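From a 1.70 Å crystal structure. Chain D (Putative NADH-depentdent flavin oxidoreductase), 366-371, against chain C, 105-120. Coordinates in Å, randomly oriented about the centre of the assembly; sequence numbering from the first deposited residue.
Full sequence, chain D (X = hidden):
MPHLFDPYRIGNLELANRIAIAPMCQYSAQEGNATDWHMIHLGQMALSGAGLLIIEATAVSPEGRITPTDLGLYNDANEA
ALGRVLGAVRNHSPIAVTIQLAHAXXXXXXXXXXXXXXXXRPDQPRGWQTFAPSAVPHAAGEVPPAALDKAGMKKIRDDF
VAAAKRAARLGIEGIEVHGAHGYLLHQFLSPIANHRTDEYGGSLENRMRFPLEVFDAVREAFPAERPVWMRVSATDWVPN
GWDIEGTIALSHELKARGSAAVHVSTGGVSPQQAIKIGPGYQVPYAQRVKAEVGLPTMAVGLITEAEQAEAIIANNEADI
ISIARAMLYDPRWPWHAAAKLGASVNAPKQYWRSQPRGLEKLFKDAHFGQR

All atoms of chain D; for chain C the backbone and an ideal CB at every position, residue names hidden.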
# COMPACT_ATOMS: atom_id res chain seq x y z
N ALA D 366 -15.97 -12.25 -2.28
CA ALA D 366 -16.19 -11.31 -1.15
C ALA D 366 -17.53 -11.59 -0.43
O ALA D 366 -18.51 -11.95 -1.06
CB ALA D 366 -16.14 -9.87 -1.62
N HIS D 367 -17.53 -11.44 0.90
CA HIS D 367 -18.74 -11.62 1.75
C HIS D 367 -18.70 -10.54 2.81
O HIS D 367 -17.63 -10.11 3.24
CB HIS D 367 -18.74 -12.96 2.51
CG HIS D 367 -18.39 -14.13 1.68
ND1 HIS D 367 -19.20 -14.58 0.64
CD2 HIS D 367 -17.34 -14.99 1.73
CE1 HIS D 367 -18.64 -15.64 0.08
NE2 HIS D 367 -17.52 -15.91 0.73
N PHE D 368 -19.87 -10.15 3.28
CA PHE D 368 -19.99 -9.11 4.30
C PHE D 368 -21.25 -9.33 5.13
O PHE D 368 -22.32 -9.65 4.59
CB PHE D 368 -20.08 -7.75 3.63
CG PHE D 368 -20.38 -6.62 4.59
CD1 PHE D 368 -19.37 -6.04 5.36
CD2 PHE D 368 -21.71 -6.15 4.75
CE1 PHE D 368 -19.64 -4.99 6.23
CE2 PHE D 368 -22.00 -5.11 5.65
CZ PHE D 368 -20.95 -4.54 6.40
N GLY D 369 -21.13 -9.13 6.43
CA GLY D 369 -22.31 -8.93 7.28
C GLY D 369 -21.84 -8.12 8.46
O GLY D 369 -20.67 -8.11 8.77
N GLN D 370 -22.78 -7.44 9.11
CA GLN D 370 -22.46 -6.67 10.33
C GLN D 370 -23.68 -6.64 11.19
O GLN D 370 -24.78 -6.66 10.66
CB GLN D 370 -22.04 -5.23 9.99
CG GLN D 370 -20.55 -4.97 10.24
CD GLN D 370 -20.09 -3.50 10.12
OE1 GLN D 370 -18.94 -3.19 10.45
NE2 GLN D 370 -20.98 -2.60 9.67
N ARG D 371 -23.50 -6.56 12.50
CA ARG D 371 -24.61 -6.36 13.43
C ARG D 371 -25.14 -4.92 13.36
O ARG D 371 -26.37 -4.76 13.53
CB ARG D 371 -24.18 -6.68 14.87
CG ARG D 371 -23.90 -8.16 15.11
CD ARG D 371 -23.05 -8.34 16.35
NE ARG D 371 -23.85 -8.04 17.54
CZ ARG D 371 -23.39 -7.92 18.77
NH1 ARG D 371 -22.08 -7.98 19.03
NH2 ARG D 371 -24.26 -7.68 19.75
OXT ARG D 371 -24.39 -3.94 13.10
N UNK C 105 -18.95 -1.72 23.75
CA UNK C 105 -20.15 -1.96 24.57
C UNK C 105 -20.79 -3.26 24.18
O UNK C 105 -20.12 -4.28 23.99
CB UNK C 105 -21.16 -0.82 24.43
N UNK C 106 -22.12 -3.22 24.03
CA UNK C 106 -22.88 -4.42 23.68
C UNK C 106 -22.60 -4.94 22.29
O UNK C 106 -22.92 -6.08 22.03
CB UNK C 106 -24.38 -4.14 23.81
N UNK C 107 -21.97 -4.14 21.42
CA UNK C 107 -21.59 -4.60 20.07
C UNK C 107 -20.23 -5.27 20.01
O UNK C 107 -19.79 -5.68 18.94
CB UNK C 107 -21.60 -3.42 19.10
N UNK C 108 -19.58 -5.41 21.17
CA UNK C 108 -18.39 -6.25 21.35
C UNK C 108 -18.64 -7.74 21.13
O UNK C 108 -19.77 -8.21 20.99
CB UNK C 108 -17.83 -6.04 22.76
N UNK C 109 -17.54 -8.47 21.03
CA UNK C 109 -17.58 -9.92 20.95
C UNK C 109 -18.32 -10.34 19.68
O UNK C 109 -19.24 -11.13 19.74
CB UNK C 109 -18.25 -10.51 22.19
N UNK C 110 -17.90 -9.72 18.58
CA UNK C 110 -18.47 -9.96 17.25
C UNK C 110 -17.48 -10.61 16.32
O UNK C 110 -16.31 -10.40 16.45
CB UNK C 110 -18.96 -8.65 16.63
N UNK C 111 -17.99 -11.26 15.26
CA UNK C 111 -17.17 -11.71 14.15
C UNK C 111 -16.71 -10.51 13.33
O UNK C 111 -17.37 -9.48 13.30
CB UNK C 111 -17.94 -12.70 13.27
N UNK C 112 -15.60 -10.69 12.61
CA UNK C 112 -15.20 -9.77 11.56
C UNK C 112 -16.26 -9.73 10.44
O UNK C 112 -17.04 -10.65 10.29
CB UNK C 112 -13.84 -10.17 11.00
N UNK C 113 -16.32 -8.64 9.70
CA UNK C 113 -17.30 -8.49 8.65
C UNK C 113 -17.25 -9.55 7.61
O UNK C 113 -18.30 -9.95 7.14
CB UNK C 113 -17.13 -7.13 7.98
N UNK C 114 -16.06 -10.02 7.26
CA UNK C 114 -15.95 -11.09 6.26
C UNK C 114 -16.40 -12.43 6.76
O UNK C 114 -16.62 -13.34 5.95
CB UNK C 114 -14.50 -11.21 5.77
N UNK C 115 -16.57 -12.57 8.07
CA UNK C 115 -17.14 -13.76 8.69
C UNK C 115 -18.62 -13.59 9.07
O UNK C 115 -19.16 -14.36 9.87
CB UNK C 115 -16.33 -14.12 9.93
N UNK C 116 -19.23 -12.53 8.56
CA UNK C 116 -20.65 -12.23 8.69
C UNK C 116 -21.02 -11.32 9.84
O UNK C 116 -22.17 -10.92 10.03
CB UNK C 116 -21.43 -13.54 8.84
N UNK C 117 -20.03 -10.97 10.66
CA UNK C 117 -20.26 -9.97 11.71
C UNK C 117 -21.15 -10.35 12.88
O UNK C 117 -21.42 -9.51 13.73
CB UNK C 117 -20.86 -8.72 11.06
N UNK C 118 -21.53 -11.61 12.99
CA UNK C 118 -22.48 -11.99 14.03
C UNK C 118 -21.89 -11.97 15.44
O UNK C 118 -20.67 -12.08 15.62
CB UNK C 118 -23.03 -13.39 13.73
N UNK C 119 -22.77 -11.89 16.43
CA UNK C 119 -22.33 -12.05 17.82
C UNK C 119 -21.67 -13.42 18.07
O UNK C 119 -22.17 -14.46 17.63
CB UNK C 119 -23.52 -11.87 18.76
N UNK C 120 -20.59 -13.40 18.82
CA UNK C 120 -19.99 -14.62 19.34
C UNK C 120 -20.41 -14.66 20.81
O UNK C 120 -20.17 -13.69 21.55
CB UNK C 120 -18.47 -14.65 19.16

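Position 105 has phi/psi of 59/-135, and its ideal CB has nothing of chain D within 5.5 Å. The positive phi favours glycine, and the residue is Gly105(C).

At 106 CB points sideways and lies 5.4 Å from NH2 of Arg371(D), so chain D hardly restricts the side chain. The backbone matters more: NH2 of Arg371(D) donates to O of position 106 at 3.1 Å. The residue is Arg106(C).

CB of 107 is also sideways, 4.6 Å from NH1 of Arg371(D), but the C-terminal carboxylate lies farther along. Polar or basic chains long enough to approach it would suit. Lys107(C) extends there; its NZ stops 4.0 Å from OXT of Arg371(D), beyond a salt bridge, and a water bridges the two, 3.0 Å from NZ of Lys107(C) and 2.7 Å from OXT of Arg371(D).

Position 108 points away, leaving the choice open; Ala108(C) contributes its O, which accepts a weak bond from NH1 of Arg371(D) (3.0 Å, 134°). At 109, CB is out of contact; Ser109(C) turns its OG to O of position 120.

Position 110 points toward chain D, its CB 4.0 Å from NH1 of Arg371(D), so a short acceptor such as serine, threonine or aspartate is plausible. Ser110(C) accepts from NH1 of Arg371(D) through OG at 2.8 Å (154°), near the guanidinium plane, and OG donates to O of Lys107(C).

Positions 111 and 112 make no contact: Glu111(C) and Ala112(C).

At 113, phi/psi of -58/-37 admits proline, and CB sits 3.6 Å from CD1 of Phe368(D), favouring a compact apolar group. Pro113(C) packs its CB 3.8 Å from that CD1 of Phe368(D), while its O accepts from N of Gly369(D) at 3.0 Å (152°).

CB of 114 lies 4.2 Å from O of His367(D), but the direction is away overall, so even a large side chain can leave the contact. Trp114(C) does so; its CA makes a CA-H...O contact with O of His367(D) at 3.6 Å. Position 115 points away and is Asp115(C).

Position 116 has phi 94, favouring glycine: Gly116(C). At 117 the case is stronger: besides phi 70, an ideal CB would clash with O of Gly369(D) at 2.4 Å and CA of Gln370(D) at 2.7 Å. Gly117(C) avoids both, and a water links its O (2.7 Å) to N of Arg371(D) (3.0 Å).

Position 118 has room for a CB, yet is Gly118(C).

CB of 119 lies 4.0 Å from CZ of Arg371(D), so an aliphatic stem would suit. Gln119(C) lays its CB over one guanidinium face. Position 120, out of contact, is Ile120(C).

Chain C, residues 105-120: GRKASSEAPWDGGGQI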
# COMPACT_ATOMS: atom_id res chain seq x y z
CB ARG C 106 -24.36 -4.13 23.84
CG ARG C 106 -24.95 -3.26 22.76
CD ARG C 106 -26.33 -2.75 23.20
NE ARG C 106 -26.95 -1.94 22.17
CZ ARG C 106 -28.25 -1.68 22.08
NH1 ARG C 106 -29.08 -2.15 23.01
NH2 ARG C 106 -28.74 -0.92 21.07
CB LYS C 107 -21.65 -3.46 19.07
CG LYS C 107 -23.03 -2.87 18.90
CD LYS C 107 -23.06 -1.82 17.78
CE LYS C 107 -22.78 -2.31 16.37
NZ LYS C 107 -22.85 -1.11 15.48
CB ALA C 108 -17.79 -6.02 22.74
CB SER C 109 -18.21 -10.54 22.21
OG SER C 109 -17.99 -11.95 22.22
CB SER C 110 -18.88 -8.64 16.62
OG SER C 110 -19.78 -7.97 17.44
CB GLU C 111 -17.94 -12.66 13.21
CG GLU C 111 -18.41 -14.00 13.78
CD GLU C 111 -17.32 -14.97 14.15
OE1 GLU C 111 -16.12 -14.73 13.93
OE2 GLU C 111 -17.69 -16.04 14.73
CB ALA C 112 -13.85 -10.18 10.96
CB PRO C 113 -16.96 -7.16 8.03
CG PRO C 113 -16.44 -6.37 9.23
CD PRO C 113 -15.59 -7.38 9.92
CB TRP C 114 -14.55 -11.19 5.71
CG TRP C 114 -13.48 -11.37 6.73
CD1 TRP C 114 -13.17 -12.47 7.36
CD2 TRP C 114 -12.61 -10.35 7.23
NE1 TRP C 114 -12.10 -12.27 8.23
CE2 TRP C 114 -11.73 -10.96 8.14
CE3 TRP C 114 -12.44 -9.01 6.93
CZ2 TRP C 114 -10.72 -10.26 8.79
CZ3 TRP C 114 -11.45 -8.30 7.61
CH2 TRP C 114 -10.59 -8.93 8.49
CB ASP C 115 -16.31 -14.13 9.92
CG ASP C 115 -14.95 -14.67 9.57
OD1 ASP C 115 -14.86 -15.31 8.51
OD2 ASP C 115 -13.98 -14.48 10.36
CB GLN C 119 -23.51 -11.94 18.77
CG GLN C 119 -23.12 -11.91 20.19
CD GLN C 119 -24.32 -11.87 21.12
OE1 GLN C 119 -25.20 -12.75 21.10
NE2 GLN C 119 -24.38 -10.84 21.93
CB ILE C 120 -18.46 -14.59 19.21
CG1 ILE C 120 -18.02 -14.24 17.80
CG2 ILE C 120 -17.87 -15.88 19.73
CD1 ILE C 120 -16.57 -13.87 17.71
O HOH W 1 -20.79 -6.93 13.77
O HOH W 2 -21.92 -2.81 13.14
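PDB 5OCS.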